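Long-range contacts in nicotinate-nucleotide pyrophosphorylase (Pyrococcus furiosus, PDB 2I14), which probably catalyses the ATP-dependent transfer of phosphoribose from 5-phosphoribosyl 1-diphosphate to nicotinate, forming nicotinate ribonucleotide for NAD synthesis: residues Q329-E334 / A355-L360; K135-F140 / D290-G295; S52-W57 / K302-A307. One frame throughout, in Å; residues are numbered along the deposited sequence.

In the fold
From the N terminus, the chain runs along strand 43-49 into the loop that holds 52-57, one half of interaction 3. Its partner, 302-307, comes after 244 intervening residues, so interaction 3 closes a very large loop, tying the N-terminal region to the chain that leaves the parallel barrel strands. Nested inside that loop is interaction 2, which sets strand 137-139 beside strand 291-294 after 149 intervening residues. Interaction 1 follows in series and closes just 20 residues, bringing strand 357-365 against strand 328-333 at a zinc site. No two of these loops cross. The centres of interactions 1 and 2 lie about 33 Å apart, each about 23 Å from that of interaction 3.

Interaction 1. Residues Q329-E334 / A355-L360. With ZN (zinc ion), chain G.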
loop_
_atom_site.group_PDB
_atom_site.type_symbol
_atom_site.label_atom_id
_atom_site.label_comp_id
_atom_site.label_asym_id
_atom_site.label_seq_id
_atom_site.Cartn_x
_atom_site.Cartn_y
_atom_site.Cartn_z
ATOM N N GLN A 329 -38.022 -1.709 20.513
ATOM C CA GLN A 329 -37.699 -3.078 20.889
ATOM C C GLN A 329 -36.907 -3.747 19.780
ATOM O O GLN A 329 -37.012 -3.368 18.617
ATOM C CB GLN A 329 -38.980 -3.884 21.143
ATOM C CG GLN A 329 -39.195 -4.285 22.604
ATOM C CD GLN A 329 -38.248 -5.374 23.055
ATOM O OE1 GLN A 329 -37.039 -5.274 22.886
ATOM N NE2 GLN A 329 -38.796 -6.418 23.641
ATOM N N VAL A 330 -36.113 -4.744 20.157
ATOM C CA VAL A 330 -35.298 -5.496 19.216
ATOM C C VAL A 330 -35.753 -6.948 19.207
ATOM O O VAL A 330 -35.698 -7.629 20.228
ATOM C CB VAL A 330 -33.797 -5.453 19.603
ATOM C CG1 VAL A 330 -33.269 -4.042 19.516
ATOM C CG2 VAL A 330 -33.610 -5.953 21.000
ATOM N N TYR A 331 -36.211 -7.420 18.052
ATOM C CA TYR A 331 -36.673 -8.801 17.924
ATOM C C TYR A 331 -35.619 -9.684 17.277
ATOM O O TYR A 331 -35.059 -9.346 16.243
ATOM C CB TYR A 331 -37.992 -8.872 17.137
ATOM C CG TYR A 331 -39.133 -8.194 17.865
ATOM C CD1 TYR A 331 -39.274 -6.807 17.838
ATOM C CD2 TYR A 331 -40.022 -8.927 18.649
ATOM C CE1 TYR A 331 -40.265 -6.162 18.574
ATOM C CE2 TYR A 331 -41.021 -8.290 19.389
ATOM C CZ TYR A 331 -41.135 -6.905 19.346
ATOM O OH TYR A 331 -42.119 -6.261 20.067
ATOM N N ARG A 332 -35.352 -10.818 17.913
ATOM C CA ARG A 332 -34.354 -11.752 17.440
ATOM C C ARG A 332 -35.002 -13.083 17.120
ATOM O O ARG A 332 -35.808 -13.586 17.893
ATOM C CB ARG A 332 -33.306 -11.967 18.524
ATOM C CG ARG A 332 -32.034 -12.555 17.998
ATOM C CD ARG A 332 -31.406 -13.562 18.936
ATOM N NE ARG A 332 -31.481 -13.186 20.341
ATOM C CZ ARG A 332 -30.621 -13.601 21.267
ATOM N NH1 ARG A 332 -29.610 -14.391 20.929
ATOM N NH2 ARG A 332 -30.788 -13.259 22.535
ATOM N N CYS A 333 -34.661 -13.660 15.977
ATOM C CA CYS A 333 -35.226 -14.948 15.635
ATOM C C CYS A 333 -34.176 -15.968 16.046
ATOM O O CYS A 333 -33.082 -15.598 16.443
ATOM C CB CYS A 333 -35.497 -15.047 14.138
ATOM S SG CYS A 333 -34.075 -15.575 13.206
ATOM N N GLU A 334 -34.506 -17.247 15.959
ATOM C CA GLU A 334 -33.567 -18.295 16.335
ATOM C C GLU A 334 -32.411 -18.397 15.355
ATOM O O GLU A 334 -31.477 -19.155 15.576
ATOM C CB GLU A 334 -34.273 -19.645 16.389
ATOM C CG GLU A 334 -35.433 -19.710 17.350
ATOM C CD GLU A 334 -36.551 -20.601 16.828
ATOM O OE1 GLU A 334 -36.279 -21.777 16.480
ATOM O OE2 GLU A 334 -37.704 -20.119 16.766
ATOM N N ALA A 355 -39.558 -17.056 10.766
ATOM C CA ALA A 355 -39.349 -17.839 11.971
ATOM C C ALA A 355 -39.926 -17.045 13.125
ATOM O O ALA A 355 -40.257 -15.868 12.971
ATOM C CB ALA A 355 -37.865 -18.090 12.191
ATOM N N LYS A 356 -40.052 -17.689 14.277
ATOM C CA LYS A 356 -40.599 -17.039 15.457
ATOM C C LYS A 356 -39.537 -16.123 16.054
ATOM O O LYS A 356 -38.385 -16.523 16.220
ATOM C CB LYS A 356 -41.031 -18.090 16.482
ATOM C CG LYS A 356 -41.921 -19.200 15.914
ATOM C CD LYS A 356 -41.158 -20.515 15.688
ATOM C CE LYS A 356 -40.062 -20.399 14.621
ATOM N NZ LYS A 356 -39.288 -21.664 14.430
ATOM N N VAL A 357 -39.927 -14.893 16.366
ATOM C CA VAL A 357 -39.001 -13.923 16.930
ATOM C C VAL A 357 -39.434 -13.508 18.325
ATOM O O VAL A 357 -40.612 -13.308 18.573
ATOM C CB VAL A 357 -38.903 -12.665 16.035
ATOM C CG1 VAL A 357 -38.447 -13.067 14.635
ATOM C CG2 VAL A 357 -40.240 -11.941 15.984
ATOM N N GLU A 358 -38.477 -13.368 19.235
ATOM C CA GLU A 358 -38.790 -12.994 20.607
ATOM C C GLU A 358 -38.113 -11.687 21.019
ATOM O O GLU A 358 -36.968 -11.431 20.657
ATOM C CB GLU A 358 -38.358 -14.114 21.554
ATOM C CG GLU A 358 -39.240 -14.309 22.797
ATOM C CD GLU A 358 -40.602 -14.957 22.495
ATOM O OE1 GLU A 358 -41.598 -14.227 22.272
ATOM O OE2 GLU A 358 -40.678 -16.208 22.477
ATOM N N PRO A 359 -38.823 -10.847 21.790
ATOM C CA PRO A 359 -38.353 -9.550 22.292
ATOM C C PRO A 359 -37.117 -9.700 23.168
ATOM O O PRO A 359 -36.990 -10.690 23.888
ATOM C CB PRO A 359 -39.546 -9.045 23.096
ATOM C CG PRO A 359 -40.697 -9.634 22.392
ATOM C CD PRO A 359 -40.231 -11.049 22.165
ATOM N N LEU A 360 -36.221 -8.717 23.125
ATOM C CA LEU A 360 -35.011 -8.782 23.930
ATOM C C LEU A 360 -35.021 -7.826 25.120
ATOM O O LEU A 360 -34.520 -8.168 26.192
ATOM C CB LEU A 360 -33.779 -8.541 23.051
ATOM C CG LEU A 360 -33.468 -9.625 22.017
ATOM C CD1 LEU A 360 -32.323 -9.198 21.129
ATOM C CD2 LEU A 360 -33.127 -10.902 22.733
HETATM ZN ZN ZN G . -34.723 -15.298 10.924
#
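Strand residues Y331 and R332 pair with P359 and E358 in an antiparallel contact near one edge of the eight-stranded antiparallel sheet, one strand in from the outermost strand 338-342, the short strand axes running at 145° to each other. The backbone core is the R332-E358 pair: R332 N donates to E358 O over 3.2 Å, and E358 N returns a bond to R332 O at 3.0 Å. A weak bond from L360 N to V330 O extends the pairing.

Side chains then divide between the two faces. On one, Y331, C333, V357 and P359 gather; the pyrrolidine atom P359 CG reaches Y331 CE2 at 3.3 Å, approaching the ring obliquely, while V357 CG1 packs on C333 CB at 3.6 Å. R332 and E358 point to the other face. There CG of R332 stands anti to its backbone N (chi1 -162°), and the chain bends twice further out. L360 lies across it at about a right angle, with CD2 at the edge of the guanidinium, in its plane, 3.3 Å from R332 NH2. That NH2 is hydrogen-bonded to Y383 OH, which gives the charged end its polar partner. L360 also covers V330, CB meeting V330 CG2 at 3.3 Å.

Beyond the paired residues, a weak salt bridge joins E334 OE2 to K356 NZ at 3.2 Å.

C333 SG binds the zinc ion at 2.4 Å; H337 and C350 bind the same ion, and C353 belongs to the site. A hairpin of strands 328-333 and 338-342, a third antiparallel strand and such a Cys/His site together resemble a zinc ribbon.

Interaction 2. Residues K135-F140 / D290-G295. With PCP (1-alpha-pyrophosphoryl-2-alpha,3-alpha-dihydroxy-4-beta-cyclopentane-methanol-5-phosphate), chain I.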
loop_
_atom_site.group_PDB
_atom_site.type_symbol
_atom_site.label_atom_id
_atom_site.label_comp_id
_atom_site.label_asym_id
_atom_site.label_seq_id
_atom_site.Cartn_x
_atom_site.Cartn_y
_atom_site.Cartn_z
ATOM N N LYS A 135 -11.215 -24.196 21.231
ATOM C CA LYS A 135 -10.345 -24.955 22.105
ATOM C C LYS A 135 -10.264 -24.228 23.457
ATOM O O LYS A 135 -10.841 -23.160 23.641
ATOM C CB LYS A 135 -8.966 -25.070 21.483
ATOM C CG LYS A 135 -8.868 -26.152 20.421
ATOM C CD LYS A 135 -7.894 -25.751 19.337
ATOM C CE LYS A 135 -7.217 -26.945 18.721
ATOM N NZ LYS A 135 -6.298 -27.525 19.722
ATOM N N PRO A 136 -9.573 -24.811 24.441
ATOM C CA PRO A 136 -9.547 -24.052 25.696
ATOM C C PRO A 136 -8.666 -22.794 25.672
ATOM O O PRO A 136 -7.598 -22.755 25.048
ATOM C CB PRO A 136 -9.082 -25.100 26.721
ATOM C CG PRO A 136 -8.268 -26.072 25.895
ATOM C CD PRO A 136 -9.087 -26.193 24.637
ATOM N N VAL A 137 -9.132 -21.765 26.373
ATOM C CA VAL A 137 -8.437 -20.479 26.469
ATOM C C VAL A 137 -8.563 -19.938 27.887
ATOM O O VAL A 137 -9.667 -19.809 28.421
ATOM C CB VAL A 137 -9.054 -19.436 25.507
ATOM C CG1 VAL A 137 -8.344 -18.127 25.647
ATOM C CG2 VAL A 137 -8.969 -19.924 24.086
ATOM N N TYR A 138 -7.439 -19.588 28.485
ATOM C CA TYR A 138 -7.474 -19.086 29.845
ATOM C C TYR A 138 -7.023 -17.652 29.978
ATOM O O TYR A 138 -5.967 -17.272 29.481
ATOM C CB TYR A 138 -6.630 -19.989 30.757
ATOM C CG TYR A 138 -7.051 -21.440 30.692
ATOM C CD1 TYR A 138 -6.322 -22.377 29.955
ATOM C CD2 TYR A 138 -8.231 -21.846 31.282
ATOM C CE1 TYR A 138 -6.775 -23.671 29.809
ATOM C CE2 TYR A 138 -8.696 -23.132 31.140
ATOM C CZ TYR A 138 -7.971 -24.046 30.402
ATOM O OH TYR A 138 -8.478 -25.327 30.248
ATOM N N SER A 139 -7.836 -16.862 30.669
ATOM C CA SER A 139 -7.547 -15.448 30.921
ATOM C C SER A 139 -6.332 -15.314 31.849
ATOM O O SER A 139 -6.284 -15.936 32.893
ATOM C CB SER A 139 -8.780 -14.773 31.545
ATOM O OG SER A 139 -8.528 -13.407 31.813
ATOM N N PHE A 140 -5.362 -14.505 31.445
ATOM C CA PHE A 140 -4.134 -14.289 32.200
ATOM C C PHE A 140 -3.789 -12.809 32.278
ATOM O O PHE A 140 -2.785 -12.430 32.888
ATOM C CB PHE A 140 -2.956 -14.955 31.491
ATOM C CG PHE A 140 -2.917 -16.448 31.599
ATOM C CD1 PHE A 140 -3.880 -17.147 32.324
ATOM C CD2 PHE A 140 -1.872 -17.160 30.994
ATOM C CE1 PHE A 140 -3.802 -18.537 32.449
ATOM C CE2 PHE A 140 -1.781 -18.534 31.109
ATOM C CZ PHE A 140 -2.745 -19.233 31.837
ATOM N N ASP A 290 -2.694 -27.046 21.967
ATOM C CA ASP A 290 -3.786 -27.638 22.705
ATOM C C ASP A 290 -4.630 -26.657 23.493
ATOM O O ASP A 290 -5.863 -26.749 23.478
ATOM C CB ASP A 290 -3.242 -28.732 23.627
ATOM C CG ASP A 290 -2.810 -29.973 22.863
ATOM O OD1 ASP A 290 -1.686 -29.993 22.305
ATOM O OD2 ASP A 290 -3.619 -30.927 22.808
ATOM N N ALA A 291 -3.970 -25.730 24.189
ATOM C CA ALA A 291 -4.669 -24.731 24.991
ATOM C C ALA A 291 -3.948 -23.400 24.968
ATOM O O ALA A 291 -2.713 -23.345 24.943
ATOM C CB ALA A 291 -4.812 -25.211 26.406
ATOM N N PHE A 292 -4.737 -22.329 25.001
ATOM C CA PHE A 292 -4.198 -20.970 24.958
ATOM C C PHE A 292 -4.275 -20.177 26.248
ATOM O O PHE A 292 -5.271 -20.242 26.977
ATOM C CB PHE A 292 -4.914 -20.146 23.897
ATOM C CG PHE A 292 -4.799 -20.690 22.516
ATOM C CD1 PHE A 292 -5.735 -21.579 22.034
ATOM C CD2 PHE A 292 -3.782 -20.271 21.677
ATOM C CE1 PHE A 292 -5.673 -22.042 20.728
ATOM C CE2 PHE A 292 -3.713 -20.729 20.371
ATOM C CZ PHE A 292 -4.669 -21.619 19.900
ATOM N N GLY A 293 -3.216 -19.410 26.500
ATOM C CA GLY A 293 -3.146 -18.537 27.662
ATOM C C GLY A 293 -3.116 -17.111 27.113
ATOM O O GLY A 293 -2.099 -16.657 26.570
ATOM N N VAL A 294 -4.221 -16.389 27.226
ATOM C CA VAL A 294 -4.251 -15.039 26.685
ATOM C C VAL A 294 -4.294 -13.934 27.739
ATOM O O VAL A 294 -5.097 -13.986 28.665
ATOM C CB VAL A 294 -5.450 -14.860 25.722
ATOM C CG1 VAL A 294 -5.546 -13.415 25.240
ATOM C CG2 VAL A 294 -5.288 -15.775 24.547
ATOM N N GLY A 295 -3.436 -12.928 27.573
ATOM C CA GLY A 295 -3.405 -11.826 28.502
ATOM C C GLY A 295 -4.074 -10.536 28.038
ATOM O O GLY A 295 -5.313 -10.420 28.000
HETATM C C1 PCP I . 2.755 -13.576 30.644
HETATM C C2 PCP I . 1.565 -13.176 31.545
HETATM C C3 PCP I . 0.484 -14.246 31.252
HETATM C C4 PCP I . 0.660 -14.585 29.755
HETATM C C5 PCP I . 2.131 -14.421 29.580
HETATM C CP PCP I . -0.181 -13.712 28.771
HETATM O O1 PCP I . 3.723 -14.501 31.374
HETATM O O2 PCP I . 1.933 -13.193 32.927
HETATM O O3 PCP I . 0.660 -15.454 32.015
HETATM O OP PCP I . 0.093 -12.267 28.811
HETATM P P PCP I . 0.101 -11.314 27.484
HETATM O O1P PCP I . -0.644 -10.086 27.834
HETATM O O2P PCP I . -0.566 -12.096 26.394
HETATM O O3P PCP I . 1.537 -11.021 27.204
HETATM P PA PCP I . 5.071 -15.083 30.761
HETATM O O1A PCP I . 5.876 -13.893 30.266
HETATM O O2A PCP I . 4.657 -15.998 29.627
HETATM O O3A PCP I . 5.714 -15.827 31.976
HETATM P PB PCP I . 5.814 -15.618 33.508
HETATM O O1B PCP I . 6.754 -16.585 34.145
HETATM O O2B PCP I . 4.538 -15.814 34.166
HETATM O O3B PCP I . 6.280 -14.239 33.835
#
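The ring of F140 fills the hollow left by G293, which has no side chain: F140 CE2 lies 3.7 Å from G293 CA, an off-centre CH-pi contact. A CB on G293 would run into that same ring. The F140 ring also meets the bound cyclopentane analogue of phosphoribosyl pyrophosphate, with CD2 3.2 Å from PCP O3 and PCP C4 at the ring edge. An alanine here would probably leave G293 CA and the ligand O3 without this cover, opening a gap between them.

V137, F292 and V294 share the opposite face of the sheet, and there V137 is the bump. Its CG1 is anti to the backbone N (chi1 179°) and packs on V294 CG2 at 4.0 Å, while CG2 meets F292 CB at 4.1 Å, so the valine is wedged between two residues of the partner strand. Back on the G293 side, the Y138 ring touches A291 CB through CE1, and P136 CG rests on the same methyl at 3.6 Å.

Between the two faces the strands run parallel and exchange four backbone hydrogen bonds, from F292 N to P136 O through to F140 N to V294 O. G295, the N-cap of helix 296-299, offers its N weakly to the ligand phosphate oxygen O2P; G276 and G296 add their own N-H groups to the ligand.

Strands 164-165 and 270-274 flank the pair within the parallel sheet of this alpha/beta barrel, while I128 of helix 108-131 covers V137 and V294, and I282 of helix 279-283 covers F292 and V294.

Interaction 3. Residues S52-W57 / K302-A307; sequences SLPNNW and KPVDFA
K302 reaches N55 with a nearly straight side chain, and its NZ donates a hydrogen bond of 3.0 Å to N55 OD1. The chain is extended beyond CG (chi2 178°) and crosses the asparagine at about a right angle. The ammonium stands above the carbonyl plane of the amide, 41° out of it. The backbone of K302 takes part as well, its O lying 3.7 Å from P54 CG.

At P303 the carbonyl does the touching: O sits 3.3 Å from the same P54 CG, so the proline ring of 52-57 rests against two successive carbonyls. The P303 ring packs instead on S300 of the second subunit.

V304 brings the hydrophobic part of the contact. It lies side by side with L53, both pointing the same way, and its CG1 meets L53 CD2 at 3.8 Å. The same CG1 is over the centre of one face of the F306 ring. D305 follows, its OD2 making a weak hydrogen bond to H144 of the second subunit, a residue of the ligand pocket there.

F306 then turns to F88, whose strand 87-88 also touches L53 and V304. Helix 108-131 backs the contact through S116, bonded to V304, and S119, while A307 starts strand 307-313 by pairing with T49 at the end of strand 43-49.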
loop_
_atom_site.group_PDB
_atom_site.type_symbol
_atom_site.label_atom_id
_atom_site.label_comp_id
_atom_site.label_asym_id
_atom_site.label_seq_id
_atom_site.Cartn_x
_atom_site.Cartn_y
_atom_site.Cartn_z
ATOM N N SER A 52 -20.864 2.109 16.808
ATOM C CA SER A 52 -19.808 1.260 16.284
ATOM C C SER A 52 -19.264 0.362 17.377
ATOM O O SER A 52 -19.464 0.610 18.558
ATOM C CB SER A 52 -18.662 2.124 15.788
ATOM O OG SER A 52 -18.042 2.744 16.908
ATOM N N LEU A 53 -18.557 -0.673 16.967
ATOM C CA LEU A 53 -17.922 -1.590 17.896
ATOM C C LEU A 53 -16.438 -1.449 17.596
ATOM O O LEU A 53 -16.052 -1.024 16.518
ATOM C CB LEU A 53 -18.384 -3.031 17.632
ATOM C CG LEU A 53 -19.853 -3.289 17.971
ATOM C CD1 LEU A 53 -20.345 -4.524 17.241
ATOM C CD2 LEU A 53 -20.003 -3.417 19.482
ATOM N N PRO A 54 -15.580 -1.809 18.544
ATOM C CA PRO A 54 -14.140 -1.689 18.301
ATOM C C PRO A 54 -13.719 -2.320 16.995
ATOM O O PRO A 54 -14.304 -3.304 16.575
ATOM C CB PRO A 54 -13.536 -2.401 19.497
ATOM C CG PRO A 54 -14.523 -2.088 20.575
ATOM C CD PRO A 54 -15.841 -2.334 19.894
ATOM N N ASN A 55 -12.717 -1.735 16.350
ATOM C CA ASN A 55 -12.171 -2.255 15.099
ATOM C C ASN A 55 -13.226 -2.500 14.026
ATOM O O ASN A 55 -12.984 -3.198 13.035
ATOM C CB ASN A 55 -11.402 -3.528 15.411
ATOM C CG ASN A 55 -10.401 -3.310 16.512
ATOM O OD1 ASN A 55 -9.357 -2.718 16.282
ATOM N ND2 ASN A 55 -10.727 -3.753 17.732
ATOM N N ASN A 56 -14.388 -1.891 14.220
ATOM C CA ASN A 56 -15.485 -2.051 13.294
ATOM C C ASN A 56 -15.904 -3.499 13.185
ATOM O O ASN A 56 -16.161 -4.012 12.095
ATOM C CB ASN A 56 -15.102 -1.490 11.937
ATOM C CG ASN A 56 -15.369 -0.016 11.853
ATOM O OD1 ASN A 56 -14.635 0.725 11.213
ATOM N ND2 ASN A 56 -16.439 0.426 12.506
ATOM N N TRP A 57 -15.961 -4.159 14.334
ATOM C CA TRP A 57 -16.382 -5.545 14.397
ATOM C C TRP A 57 -17.877 -5.553 14.109
ATOM O O TRP A 57 -18.549 -4.531 14.264
ATOM C CB TRP A 57 -16.101 -6.119 15.784
ATOM C CG TRP A 57 -14.648 -6.387 16.048
ATOM C CD1 TRP A 57 -13.694 -6.713 15.130
ATOM C CD2 TRP A 57 -14.014 -6.475 17.330
ATOM N NE1 TRP A 57 -12.510 -7.013 15.756
ATOM C CE2 TRP A 57 -12.677 -6.875 17.107
ATOM C CE3 TRP A 57 -14.450 -6.257 18.647
ATOM C CZ2 TRP A 57 -11.772 -7.065 18.142
ATOM C CZ3 TRP A 57 -13.548 -6.450 19.686
ATOM C CH2 TRP A 57 -12.221 -6.851 19.424
ATOM N N LYS A 302 -10.380 -3.046 24.077
ATOM C CA LYS A 302 -10.956 -1.714 24.020
ATOM C C LYS A 302 -12.428 -1.724 24.388
ATOM O O LYS A 302 -13.164 -2.617 23.981
ATOM C CB LYS A 302 -10.857 -1.133 22.614
ATOM C CG LYS A 302 -9.473 -1.089 22.007
ATOM C CD LYS A 302 -9.566 -0.535 20.583
ATOM C CE LYS A 302 -8.386 -0.957 19.729
ATOM N NZ LYS A 302 -8.655 -0.600 18.313
ATOM N N PRO A 303 -12.883 -0.715 25.143
ATOM C CA PRO A 303 -14.278 -0.577 25.568
ATOM C C PRO A 303 -15.205 -0.427 24.364
ATOM O O PRO A 303 -14.748 -0.153 23.259
ATOM C CB PRO A 303 -14.256 0.695 26.392
ATOM C CG PRO A 303 -12.875 0.699 26.958
ATOM C CD PRO A 303 -12.035 0.286 25.805
ATOM N N VAL A 304 -16.505 -0.599 24.583
ATOM C CA VAL A 304 -17.508 -0.443 23.526
ATOM C C VAL A 304 -18.037 0.963 23.750
ATOM O O VAL A 304 -18.527 1.257 24.827
ATOM C CB VAL A 304 -18.656 -1.480 23.684
ATOM C CG1 VAL A 304 -19.688 -1.305 22.587
ATOM C CG2 VAL A 304 -18.086 -2.887 23.636
ATOM N N ASP A 305 -17.912 1.828 22.747
ATOM C CA ASP A 305 -18.344 3.227 22.869
ATOM C C ASP A 305 -19.839 3.305 23.141
ATOM O O ASP A 305 -20.611 3.703 22.267
ATOM C CB ASP A 305 -18.006 4.018 21.582
ATOM C CG ASP A 305 -17.721 5.508 21.853
ATOM O OD1 ASP A 305 -17.703 6.329 20.891
ATOM O OD2 ASP A 305 -17.503 5.858 23.037
ATOM N N PHE A 306 -20.239 2.917 24.351
ATOM C CA PHE A 306 -21.647 2.930 24.765
ATOM C C PHE A 306 -22.084 4.335 25.188
ATOM O O PHE A 306 -21.378 5.005 25.933
ATOM C CB PHE A 306 -21.859 1.938 25.927
ATOM C CG PHE A 306 -22.254 0.553 25.489
ATOM C CD1 PHE A 306 -21.707 -0.571 26.104
ATOM C CD2 PHE A 306 -23.182 0.367 24.471
ATOM C CE1 PHE A 306 -22.073 -1.864 25.709
ATOM C CE2 PHE A 306 -23.558 -0.923 24.064
ATOM C CZ PHE A 306 -22.998 -2.041 24.688
ATOM N N ALA A 307 -23.239 4.783 24.717
ATOM C CA ALA A 307 -23.718 6.106 25.089
ATOM C C ALA A 307 -25.176 6.094 25.534
ATOM O O ALA A 307 -25.987 5.335 25.013
ATOM C CB ALA A 307 -23.533 7.073 23.928
#